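Local coordinates for GTPase activator-like protein (Chaetomium thermophilum, PDB 6SSH) that probably stimulates GTP hydrolysis by a small GTPase, the chain being the Rap/Ran-GAP-type GAP domain of a TSC2-like protein, at residues 42-47 and 56-61; 51-56 and 75-80; 132-137 and 155-160; 150-155 and 179-184. One frame throughout, in Å; residues are numbered along the deposited sequence. Where two conformers were deposited one is given.

Interaction 1 of 4, residues 42-47 and 56-61; sequences RLKGAT and VNDMDG
Arg42 meets Asp58 because its CG stands anti to the backbone N (chi1 -173°) and the chain then bends at chi2, while Asp58 CG lies beside its own N. The guanidinium grips the carboxylate end-on, one nitrogen to each oxygen. NH1 reaches Asp58 OD1 at 2.8 Å in a nearly straight bond, with OD1 in the guanidinium plane. NH2 holds Asp58 OD2, also at 2.8 Å, on the syn lone pair, though the bond is more bent at 147°. The two flat groups are not coplanar; their planes differ by 42°. Lys44 crosses Asp58 at about a right angle, its CE 3.4 Å from Asp58 OD2, and its ammonium makes a long salt bridge, NZ to Asp58 OD2 at 3.8 Å. Two cations thus converge on one acid, which should keep Asp58 ionised. Leu43 CD1 rests on Gly61 O at 3.5 Å, and Arg42 NH1 has a second acceptor in Gln62 O. Each segment folds through a beta turn, type II from Leu43 to Ala46 and type I from Asp58 to Gly61. Arg42, Lys44 and Asp58 form a salt-bridge network clasping the two ends of the long loop that joins edge strand 39-42 to strand 63-68.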
# COMPACT_ATOMS: atom_id res chain seq x y z
N ARG A 42 1.09 17.10 -4.44
CA ARG A 42 2.41 17.64 -4.11
C ARG A 42 2.56 17.78 -2.60
O ARG A 42 1.69 18.30 -1.91
CB ARG A 42 2.57 19.02 -4.80
CG ARG A 42 3.97 19.62 -4.67
CD ARG A 42 5.00 18.95 -5.64
NE ARG A 42 6.32 19.57 -5.53
CZ ARG A 42 7.15 19.32 -4.50
NH1 ARG A 42 6.90 18.42 -3.53
NH2 ARG A 42 8.31 20.00 -4.48
N LEU A 43 3.71 17.33 -2.08
CA LEU A 43 3.92 17.34 -0.62
C LEU A 43 4.55 18.64 -0.06
O LEU A 43 4.21 19.03 1.05
CB LEU A 43 4.78 16.15 -0.20
CG LEU A 43 4.00 14.82 -0.26
CD1 LEU A 43 4.97 13.69 -0.14
CD2 LEU A 43 2.98 14.78 0.90
N LYS A 44 5.41 19.31 -0.81
CA LYS A 44 6.09 20.49 -0.26
C LYS A 44 5.10 21.59 -0.08
O LYS A 44 4.42 21.97 -1.03
CB LYS A 44 7.24 20.91 -1.17
CG LYS A 44 7.99 22.10 -0.58
CD LYS A 44 9.13 22.58 -1.47
CE LYS A 44 10.32 21.67 -1.32
NZ LYS A 44 11.49 22.24 -2.13
N GLY A 45 5.03 22.17 1.12
CA GLY A 45 4.06 23.22 1.38
C GLY A 45 2.63 22.77 1.47
O GLY A 45 1.71 23.60 1.46
N ALA A 46 2.41 21.46 1.58
CA ALA A 46 1.06 20.96 1.60
C ALA A 46 0.27 21.57 2.72
O ALA A 46 0.78 21.75 3.82
CB ALA A 46 1.09 19.44 1.74
N THR A 47 -1.01 21.82 2.43
CA THR A 47 -1.88 22.50 3.40
C THR A 47 -2.87 21.54 4.06
O THR A 47 -3.83 21.96 4.69
CB THR A 47 -2.68 23.64 2.77
OG1 THR A 47 -3.42 23.14 1.64
CG2 THR A 47 -1.69 24.74 2.33
N VAL A 56 8.41 19.80 4.09
CA VAL A 56 9.46 20.86 4.08
C VAL A 56 10.46 20.70 2.98
O VAL A 56 10.72 21.63 2.22
CB VAL A 56 10.18 20.90 5.46
CG1 VAL A 56 11.22 22.03 5.51
CG2 VAL A 56 9.19 21.12 6.51
N ASN A 57 11.09 19.54 2.89
CA ASN A 57 12.21 19.34 2.03
C ASN A 57 12.13 18.17 1.09
O ASN A 57 13.14 17.74 0.55
CB ASN A 57 13.54 19.13 2.83
CG ASN A 57 13.84 20.20 3.86
OD1 ASN A 57 14.13 21.34 3.50
ND2 ASN A 57 13.85 19.82 5.13
N ASP A 58 10.92 17.62 0.89
CA ASP A 58 10.72 16.49 -0.03
C ASP A 58 11.55 15.27 0.34
O ASP A 58 11.84 14.45 -0.50
CB ASP A 58 10.96 16.86 -1.49
CG ASP A 58 9.95 17.86 -2.04
OD1 ASP A 58 8.77 17.82 -1.58
OD2 ASP A 58 10.32 18.67 -2.96
N MET A 59 11.80 15.10 1.63
CA MET A 59 12.58 13.97 2.07
C MET A 59 11.89 12.63 1.76
O MET A 59 12.56 11.61 1.54
CB MET A 59 12.79 14.08 3.59
CG MET A 59 13.57 12.88 4.13
SD MET A 59 13.90 13.13 5.90
CE MET A 59 12.37 12.85 6.69
N ASP A 60 10.55 12.65 1.77
CA ASP A 60 9.77 11.45 1.49
C ASP A 60 9.26 11.45 0.04
O ASP A 60 8.35 10.65 -0.29
CB ASP A 60 8.60 11.35 2.46
CG ASP A 60 9.08 11.19 3.87
OD1 ASP A 60 9.97 10.33 4.13
OD2 ASP A 60 8.66 11.93 4.75
N GLY A 61 9.82 12.28 -0.83
CA GLY A 61 9.39 12.37 -2.20
C GLY A 61 8.62 13.65 -2.45
O GLY A 61 8.10 14.25 -1.51

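Interaction 2 of 4, residues 51-56 and 75-80; sequences QGLDRV and VFHVTT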
# COMPACT_ATOMS: atom_id res chain seq x y z
N GLN A 51 0.09 13.09 7.19
CA GLN A 51 0.26 11.84 7.91
C GLN A 51 1.71 11.42 7.98
O GLN A 51 2.07 10.25 7.82
CB GLN A 51 -0.63 10.76 7.31
CG GLN A 51 -2.10 11.07 7.39
CD GLN A 51 -2.67 10.94 8.77
OE1 GLN A 51 -2.01 10.56 9.71
NE2 GLN A 51 -3.94 11.31 8.91
N GLY A 52 2.55 12.38 8.35
CA GLY A 52 3.95 12.10 8.59
C GLY A 52 4.88 12.32 7.41
O GLY A 52 6.10 12.30 7.54
N LEU A 53 4.36 12.44 6.21
CA LEU A 53 5.20 12.68 5.01
C LEU A 53 5.74 14.10 5.05
O LEU A 53 5.00 15.04 5.31
CB LEU A 53 4.40 12.43 3.72
CG LEU A 53 3.92 11.00 3.48
CD1 LEU A 53 2.97 11.00 2.31
CD2 LEU A 53 5.08 10.09 3.24
N ASP A 54 7.02 14.26 4.76
CA ASP A 54 7.66 15.56 4.86
C ASP A 54 7.02 16.58 3.92
O ASP A 54 6.92 16.38 2.73
CB ASP A 54 9.13 15.40 4.46
CG ASP A 54 9.96 16.72 4.62
OD1 ASP A 54 9.63 17.56 5.44
OD2 ASP A 54 10.95 16.76 3.89
N ARG A 55 6.67 17.73 4.50
CA ARG A 55 6.15 18.88 3.76
C ARG A 55 7.21 20.00 3.59
O ARG A 55 6.93 21.05 3.01
CB ARG A 55 4.85 19.37 4.41
CG ARG A 55 5.01 20.12 5.71
CD ARG A 55 3.67 20.47 6.32
NE ARG A 55 2.99 21.49 5.52
CZ ARG A 55 3.36 22.76 5.45
NH1 ARG A 55 4.37 23.19 6.17
NH2 ARG A 55 2.69 23.60 4.70
N VAL A 56 8.41 19.80 4.09
CA VAL A 56 9.46 20.86 4.08
C VAL A 56 10.46 20.70 2.98
O VAL A 56 10.72 21.63 2.22
CB VAL A 56 10.18 20.90 5.46
CG1 VAL A 56 11.22 22.03 5.51
CG2 VAL A 56 9.19 21.12 6.51
N VAL A 75 -4.28 9.29 3.29
CA VAL A 75 -2.98 9.58 2.71
C VAL A 75 -2.29 8.23 2.54
O VAL A 75 -2.15 7.48 3.54
CB VAL A 75 -2.14 10.49 3.58
CG1 VAL A 75 -0.75 10.68 2.98
CG2 VAL A 75 -2.82 11.83 3.74
N PHE A 76 -1.89 7.92 1.32
CA PHE A 76 -1.13 6.68 1.08
C PHE A 76 0.36 6.96 1.26
O PHE A 76 0.87 8.05 0.93
CB PHE A 76 -1.43 6.13 -0.31
CG PHE A 76 -2.87 5.66 -0.44
CD1 PHE A 76 -3.80 6.49 -1.03
CD2 PHE A 76 -3.29 4.46 0.14
CE1 PHE A 76 -5.15 6.09 -1.12
CE2 PHE A 76 -4.61 4.07 0.04
CZ PHE A 76 -5.52 4.91 -0.58
N HIS A 77 1.03 5.96 1.83
CA HIS A 77 2.49 6.00 2.03
C HIS A 77 3.07 5.03 1.04
O HIS A 77 3.12 3.83 1.30
CB HIS A 77 2.90 5.62 3.43
CG HIS A 77 2.42 6.54 4.49
ND1 HIS A 77 2.23 6.11 5.79
CD2 HIS A 77 2.25 7.89 4.50
CE1 HIS A 77 1.93 7.16 6.55
NE2 HIS A 77 1.95 8.26 5.78
N VAL A 78 3.45 5.51 -0.13
CA VAL A 78 3.77 4.68 -1.29
C VAL A 78 5.31 4.56 -1.35
O VAL A 78 5.98 5.52 -1.68
CB VAL A 78 3.24 5.25 -2.58
CG1 VAL A 78 3.51 4.30 -3.72
CG2 VAL A 78 1.71 5.54 -2.44
N THR A 79 5.85 3.41 -1.03
CA THR A 79 7.31 3.30 -0.88
C THR A 79 8.00 3.61 -2.20
O THR A 79 9.07 4.19 -2.16
CB THR A 79 7.72 1.98 -0.24
OG1 THR A 79 7.21 0.89 -1.02
CG2 THR A 79 7.21 1.90 1.19
N THR A 80 7.43 3.30 -3.36
CA THR A 80 8.05 3.59 -4.63
C THR A 80 8.05 5.13 -4.92
O THR A 80 8.81 5.57 -5.79
CB THR A 80 7.44 2.87 -5.81
OG1 THR A 80 6.02 3.16 -5.85
CG2 THR A 80 7.64 1.34 -5.71
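The polar link between Gln51 and His77 is a single hydrogen bond from the imidazole to the main chain. His77 NE2 donates to Gln51 O at 2.9 Å, bent to 136° at the hydrogen. The donor sits above the carbonyl plane, and the oxygen lies at the ring edge, tilted 15° from the ring plane. The other ring nitrogen, ND1, is hydrogen-bonded to Asp102 OD2, so both imidazole nitrogens are engaged and the ring's rotation is fixed. The His98 ring also meets it.

The apolar contacts flank that bond. Leu53 lays its branch against the CD2 corner of the imidazole, CG to His77 CD2 being 3.7 Å, and its CD1 passes Val75 CG1 at 3.8 Å, the two side chains sliding by each other in opposite directions. Gln51 adds its aliphatic part: with CG beside the backbone N (chi1 -61°), that carbon lands 3.8 Å from Val75 CG2, while the amide end leads away from the strand.

Residues 51-56 are therefore held to strand 73-78 by the Leu53 and Gln51 packing and by one buried donor lying beside the aliphatic carbons of those two residues. NE2 carries a hydrogen and donates it to Gln51 O; ND1 opposite a carboxylate would then be consistent with a doubly protonated His77, its charge probably balanced by Asp102.

Interaction 3 of 4, residues 132-137 and 155-160; sequences TPTPRV and FVMVQV
Thr132 and Met157 form the tight end of this antiparallel pairing. As a hydrogen-bonded pair they exchange two short, straight backbone bonds: Thr132 N to Met157 O at 2.8 Å, and Met157 N to Thr132 O at 2.9 Å. Beside them Pro133 is paired with Val156 as a non-hydrogen-bonded pair, with Val156 CG1 3.9 Å from Pro133 CA. On the face that carries Thr132, Thr134, Phe155 and Met157, chi2 of Met157 (-52°) swings SD over the centre of the Arg136 guanidinium, SD to Arg136 CZ 3.5 Å, and a further bend at chi3 carries CE toward NH1. The two side chains cross at about a right angle, and Met157 CG also touches Arg136 NH2.

Toward Phe155 the pairing slackens. Thr134 N reaches Phe155 O only through a weak bond, and Thr134 O approaches that same oxygen without a hydrogen between them. A water fills in, donating to Thr134 O and Arg136 O and accepting from Phe155 N at 2.9 Å. Thr134 OG1 takes the backbone N of Arg136 in an ST turn, while Val137 CG1 to Phe155 CE1 is 4.0 Å. A second water joins Thr132 OG1 to Met157 O at the other end.

Chemically, water stands in for direct strand bonds toward Thr134 and Phe155, and a polarisable sulfur lies over the Arg136 guanidinium face while Arg136 NE makes a weak bond to Thr134 OG1.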
# COMPACT_ATOMS: atom_id res chain seq x y z
N THR A 132 -2.07 -9.85 -6.07
CA THR A 132 -1.16 -10.69 -6.83
C THR A 132 -1.71 -10.84 -8.24
O THR A 132 -2.77 -11.49 -8.40
CB THR A 132 -1.04 -12.07 -6.19
OG1 THR A 132 -0.71 -11.93 -4.80
CG2 THR A 132 0.05 -12.88 -6.82
N PRO A 133 -1.05 -10.32 -9.26
CA PRO A 133 -1.51 -10.52 -10.64
C PRO A 133 -1.65 -12.00 -10.97
O PRO A 133 -0.91 -12.86 -10.53
CB PRO A 133 -0.44 -9.89 -11.47
CG PRO A 133 0.08 -8.76 -10.54
CD PRO A 133 0.11 -9.40 -9.19
N THR A 134 -2.68 -12.33 -11.77
CA THR A 134 -2.96 -13.68 -12.23
C THR A 134 -3.27 -13.65 -13.71
O THR A 134 -3.91 -12.70 -14.18
CB THR A 134 -4.08 -14.28 -11.45
OG1 THR A 134 -4.31 -15.61 -11.94
CG2 THR A 134 -5.36 -13.51 -11.65
N PRO A 135 -2.90 -14.71 -14.43
CA PRO A 135 -3.37 -14.86 -15.81
C PRO A 135 -4.84 -15.29 -15.93
O PRO A 135 -5.41 -15.22 -17.02
CB PRO A 135 -2.45 -15.96 -16.37
CG PRO A 135 -2.23 -16.84 -15.14
CD PRO A 135 -2.09 -15.87 -14.00
N ARG A 136 -5.41 -15.76 -14.83
CA ARG A 136 -6.77 -16.28 -14.85
C ARG A 136 -7.79 -15.20 -15.26
O ARG A 136 -7.66 -14.02 -14.89
CB ARG A 136 -7.09 -16.77 -13.43
CG ARG A 136 -8.28 -17.65 -13.10
CD ARG A 136 -8.34 -17.74 -11.53
NE ARG A 136 -7.03 -17.54 -10.88
CZ ARG A 136 -6.77 -17.79 -9.59
NH1 ARG A 136 -7.74 -18.24 -8.79
NH2 ARG A 136 -5.55 -17.59 -9.12
N VAL A 137 -8.81 -15.66 -15.96
CA VAL A 137 -10.00 -14.87 -16.25
C VAL A 137 -11.16 -15.71 -15.67
O VAL A 137 -11.21 -16.91 -15.87
CB VAL A 137 -10.14 -14.69 -17.74
CG1 VAL A 137 -11.52 -14.05 -18.12
CG2 VAL A 137 -8.96 -13.84 -18.24
N PHE A 155 -6.90 -9.43 -14.63
CA PHE A 155 -7.32 -9.66 -13.26
C PHE A 155 -6.17 -9.82 -12.31
O PHE A 155 -5.03 -10.16 -12.74
CB PHE A 155 -8.25 -10.87 -13.19
CG PHE A 155 -9.52 -10.71 -13.99
CD1 PHE A 155 -9.54 -10.94 -15.36
CD2 PHE A 155 -10.69 -10.30 -13.35
CE1 PHE A 155 -10.69 -10.72 -16.11
CE2 PHE A 155 -11.85 -10.09 -14.09
CZ PHE A 155 -11.85 -10.30 -15.46
N VAL A 156 -6.48 -9.60 -11.04
CA VAL A 156 -5.55 -9.90 -9.94
C VAL A 156 -6.32 -10.70 -8.88
O VAL A 156 -7.55 -10.73 -8.86
CB VAL A 156 -4.98 -8.64 -9.29
CG1 VAL A 156 -4.23 -7.79 -10.33
CG2 VAL A 156 -6.05 -7.83 -8.63
N MET A 157 -5.60 -11.37 -8.01
CA MET A 157 -6.09 -11.92 -6.79
C MET A 157 -5.89 -10.97 -5.67
O MET A 157 -4.83 -10.34 -5.59
CB MET A 157 -5.41 -13.24 -6.50
CG MET A 157 -5.58 -14.28 -7.61
SD MET A 157 -7.28 -14.60 -8.18
CE MET A 157 -7.95 -15.10 -6.62
N VAL A 158 -6.88 -10.82 -4.80
CA VAL A 158 -6.79 -9.96 -3.63
C VAL A 158 -7.05 -10.79 -2.41
O VAL A 158 -8.07 -11.51 -2.38
CB VAL A 158 -7.80 -8.76 -3.66
CG1 VAL A 158 -7.63 -7.94 -2.39
CG2 VAL A 158 -7.61 -7.92 -4.88
N GLN A 159 -6.15 -10.79 -1.45
CA GLN A 159 -6.25 -11.57 -0.22
C GLN A 159 -5.92 -10.70 0.97
O GLN A 159 -4.95 -9.89 0.94
CB GLN A 159 -5.28 -12.74 -0.27
CG GLN A 159 -5.26 -13.65 0.96
CD GLN A 159 -4.36 -14.89 0.79
OE1 GLN A 159 -3.87 -15.18 -0.31
NE2 GLN A 159 -4.13 -15.61 1.88
N VAL A 160 -6.67 -10.79 2.03
CA VAL A 160 -6.38 -10.04 3.24
C VAL A 160 -5.67 -11.00 4.18
O VAL A 160 -6.13 -12.17 4.39
CB VAL A 160 -7.63 -9.43 3.86
CG1 VAL A 160 -7.36 -8.73 5.21
CG2 VAL A 160 -8.30 -8.53 2.92
O HOH W 1 -3.03 -11.95 -3.36
O HOH W 2 -5.95 -11.96 -15.74

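Interaction 4 of 4, residues 150-155 and 179-184; sequences DDEQRF and SLKALP
Asp151 O is approached by two consecutive amides, but only Lys181 N makes the bond, at 3.0 Å and from above the carbonyl plane; Leu180 N lies near it at a poor angle. That amide turns instead to Arg154 O, also 3.0 Å away, in a straighter bond (160°). The two bonds tie the type I turn Asp150-Gln153, and Arg154 after it, to residues 180-181 leading into helix 183-201. Leu180 CD1 sits 3.5 Å above one face of the Arg154 guanidinium, displaced toward its rim; this cation is salt-bridged to Asp29. Asp151 holds its CG between the backbone N and carbonyl carbon (chi1 54°), which lays the carboxylate against Lys181, Asp151 CG to Lys181 CB 3.6 Å. Lys181 and Glu152 run side by side, Glu152 CG to Lys181 CD 3.4 Å. Lys181 NZ is 4.4 Å from Asp151 OD2, opposite charges beyond a salt bridge. The Phe155 ring, obliquely placed, meets Ser179 N through CD2 at 3.5 Å. Asp150 OD1 accepts from Glu152 N in an Asx turn, Ser179 OG from Ala182 N in an ST motif. The contact continues the antiparallel pairing of strands 155-162 and 176-179, Phe155 and Ser179 forming a non-hydrogen-bonded pair; Arg154 and Leu180 touch helix 28-37.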
# COMPACT_ATOMS: atom_id res chain seq x y z
N ASP A 150 -7.41 -4.04 -22.16
CA ASP A 150 -8.64 -3.57 -21.52
C ASP A 150 -8.68 -4.01 -20.05
O ASP A 150 -8.56 -5.20 -19.73
CB ASP A 150 -9.86 -4.04 -22.28
CG ASP A 150 -11.15 -3.53 -21.69
OD1 ASP A 150 -11.57 -4.10 -20.67
OD2 ASP A 150 -11.78 -2.61 -22.27
N ASP A 151 -8.81 -3.03 -19.17
CA ASP A 151 -8.73 -3.26 -17.73
C ASP A 151 -9.88 -4.12 -17.16
O ASP A 151 -9.82 -4.51 -16.00
CB ASP A 151 -8.65 -1.92 -16.97
CG ASP A 151 -9.78 -0.96 -17.31
OD1 ASP A 151 -10.73 -1.34 -18.02
OD2 ASP A 151 -9.72 0.21 -16.85
N GLU A 152 -10.93 -4.39 -17.94
CA GLU A 152 -11.98 -5.32 -17.51
C GLU A 152 -11.65 -6.77 -17.88
O GLU A 152 -12.35 -7.70 -17.48
CB GLU A 152 -13.34 -4.94 -18.14
CG GLU A 152 -13.88 -3.64 -17.60
CD GLU A 152 -15.15 -3.21 -18.31
OE1 GLU A 152 -15.14 -3.08 -19.55
OE2 GLU A 152 -16.17 -2.99 -17.62
N GLN A 153 -10.59 -6.95 -18.66
CA GLN A 153 -10.22 -8.26 -19.18
C GLN A 153 -8.97 -8.84 -18.51
O GLN A 153 -8.58 -9.98 -18.82
CB GLN A 153 -9.96 -8.15 -20.69
CG GLN A 153 -11.18 -7.78 -21.54
CD GLN A 153 -10.88 -7.79 -23.05
OE1 GLN A 153 -9.74 -8.06 -23.47
NE2 GLN A 153 -11.89 -7.49 -23.85
N ARG A 154 -8.37 -8.09 -17.59
CA ARG A 154 -7.18 -8.53 -16.87
C ARG A 154 -7.43 -8.47 -15.39
O ARG A 154 -8.04 -7.53 -14.93
CB ARG A 154 -5.99 -7.70 -17.32
CG ARG A 154 -5.84 -7.91 -18.83
CD ARG A 154 -4.48 -7.58 -19.34
NE ARG A 154 -4.24 -6.18 -19.13
CZ ARG A 154 -3.29 -5.67 -18.36
NH1 ARG A 154 -2.40 -6.46 -17.77
NH2 ARG A 154 -3.20 -4.36 -18.26
N PHE A 155 -6.90 -9.43 -14.63
CA PHE A 155 -7.32 -9.66 -13.26
C PHE A 155 -6.17 -9.82 -12.31
O PHE A 155 -5.03 -10.16 -12.74
CB PHE A 155 -8.25 -10.87 -13.19
CG PHE A 155 -9.52 -10.71 -13.99
CD1 PHE A 155 -9.54 -10.94 -15.36
CD2 PHE A 155 -10.69 -10.30 -13.35
CE1 PHE A 155 -10.69 -10.72 -16.11
CE2 PHE A 155 -11.85 -10.09 -14.09
CZ PHE A 155 -11.85 -10.30 -15.46
N SER A 179 -11.03 -7.45 -11.32
CA SER A 179 -10.46 -6.86 -12.53
C SER A 179 -9.60 -5.65 -12.15
O SER A 179 -9.79 -5.02 -11.11
CB SER A 179 -11.55 -6.46 -13.51
OG SER A 179 -12.23 -5.30 -13.01
N LEU A 180 -8.66 -5.32 -13.02
CA LEU A 180 -7.89 -4.09 -12.82
C LEU A 180 -8.80 -2.88 -12.77
O LEU A 180 -8.50 -1.99 -11.99
CB LEU A 180 -6.85 -3.89 -13.92
CG LEU A 180 -5.71 -4.90 -13.88
CD1 LEU A 180 -4.77 -4.67 -15.06
CD2 LEU A 180 -4.96 -4.84 -12.58
N LYS A 181 -9.88 -2.84 -13.56
CA LYS A 181 -10.80 -1.69 -13.48
C LYS A 181 -11.45 -1.55 -12.12
O LYS A 181 -11.58 -0.44 -11.61
CB LYS A 181 -11.87 -1.82 -14.56
CG LYS A 181 -12.79 -0.59 -14.70
CD LYS A 181 -13.85 -0.81 -15.77
CE LYS A 181 -14.67 0.46 -16.01
NZ LYS A 181 -13.81 1.65 -16.32
N ALA A 182 -11.86 -2.64 -11.51
CA ALA A 182 -12.53 -2.62 -10.22
C ALA A 182 -11.59 -2.50 -9.05
O ALA A 182 -12.00 -2.18 -7.92
CB ALA A 182 -13.35 -3.86 -10.05
N LEU A 183 -10.33 -2.74 -9.31
CA LEU A 183 -9.35 -2.91 -8.24
C LEU A 183 -9.15 -1.71 -7.30
O LEU A 183 -9.16 -1.90 -6.09
CB LEU A 183 -8.04 -3.41 -8.84
CG LEU A 183 -6.98 -3.72 -7.78
CD1 LEU A 183 -7.43 -4.93 -6.90
CD2 LEU A 183 -5.63 -3.99 -8.51
N PRO A 184 -8.97 -0.50 -7.84
CA PRO A 184 -8.67 0.55 -6.86
C PRO A 184 -9.83 0.83 -5.90
O PRO A 184 -9.59 1.04 -4.70
CB PRO A 184 -8.45 1.79 -7.74
CG PRO A 184 -8.26 1.32 -9.13
CD PRO A 184 -8.80 -0.08 -9.24

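The four contacts fall into two touching pairs; interactions 1 and 2 both lie across the chain's centre from interaction 3, and interaction 2 also from interaction 4. Interactions 1 and 2, with centres about 8 Å apart, share Val56 and one long loop: Arg55 NE probably bonds to Ala46 O at 2.8 Å, and Asp54 N to Asp60 OD2 at 2.9 Å. Interactions 3 and 4, with centres about 10 Å apart, share Phe155; their apolar join puts Val156 CG2 and Val158 CG2 each 3.6 Å from Leu183 CD1. Between the pairs, the centres of interactions 1 and 3 are about 34 Å apart, while interactions 2 and 4 come within about 7 Å (nearest atoms). Interactions 2 and 3 reach the same sheet.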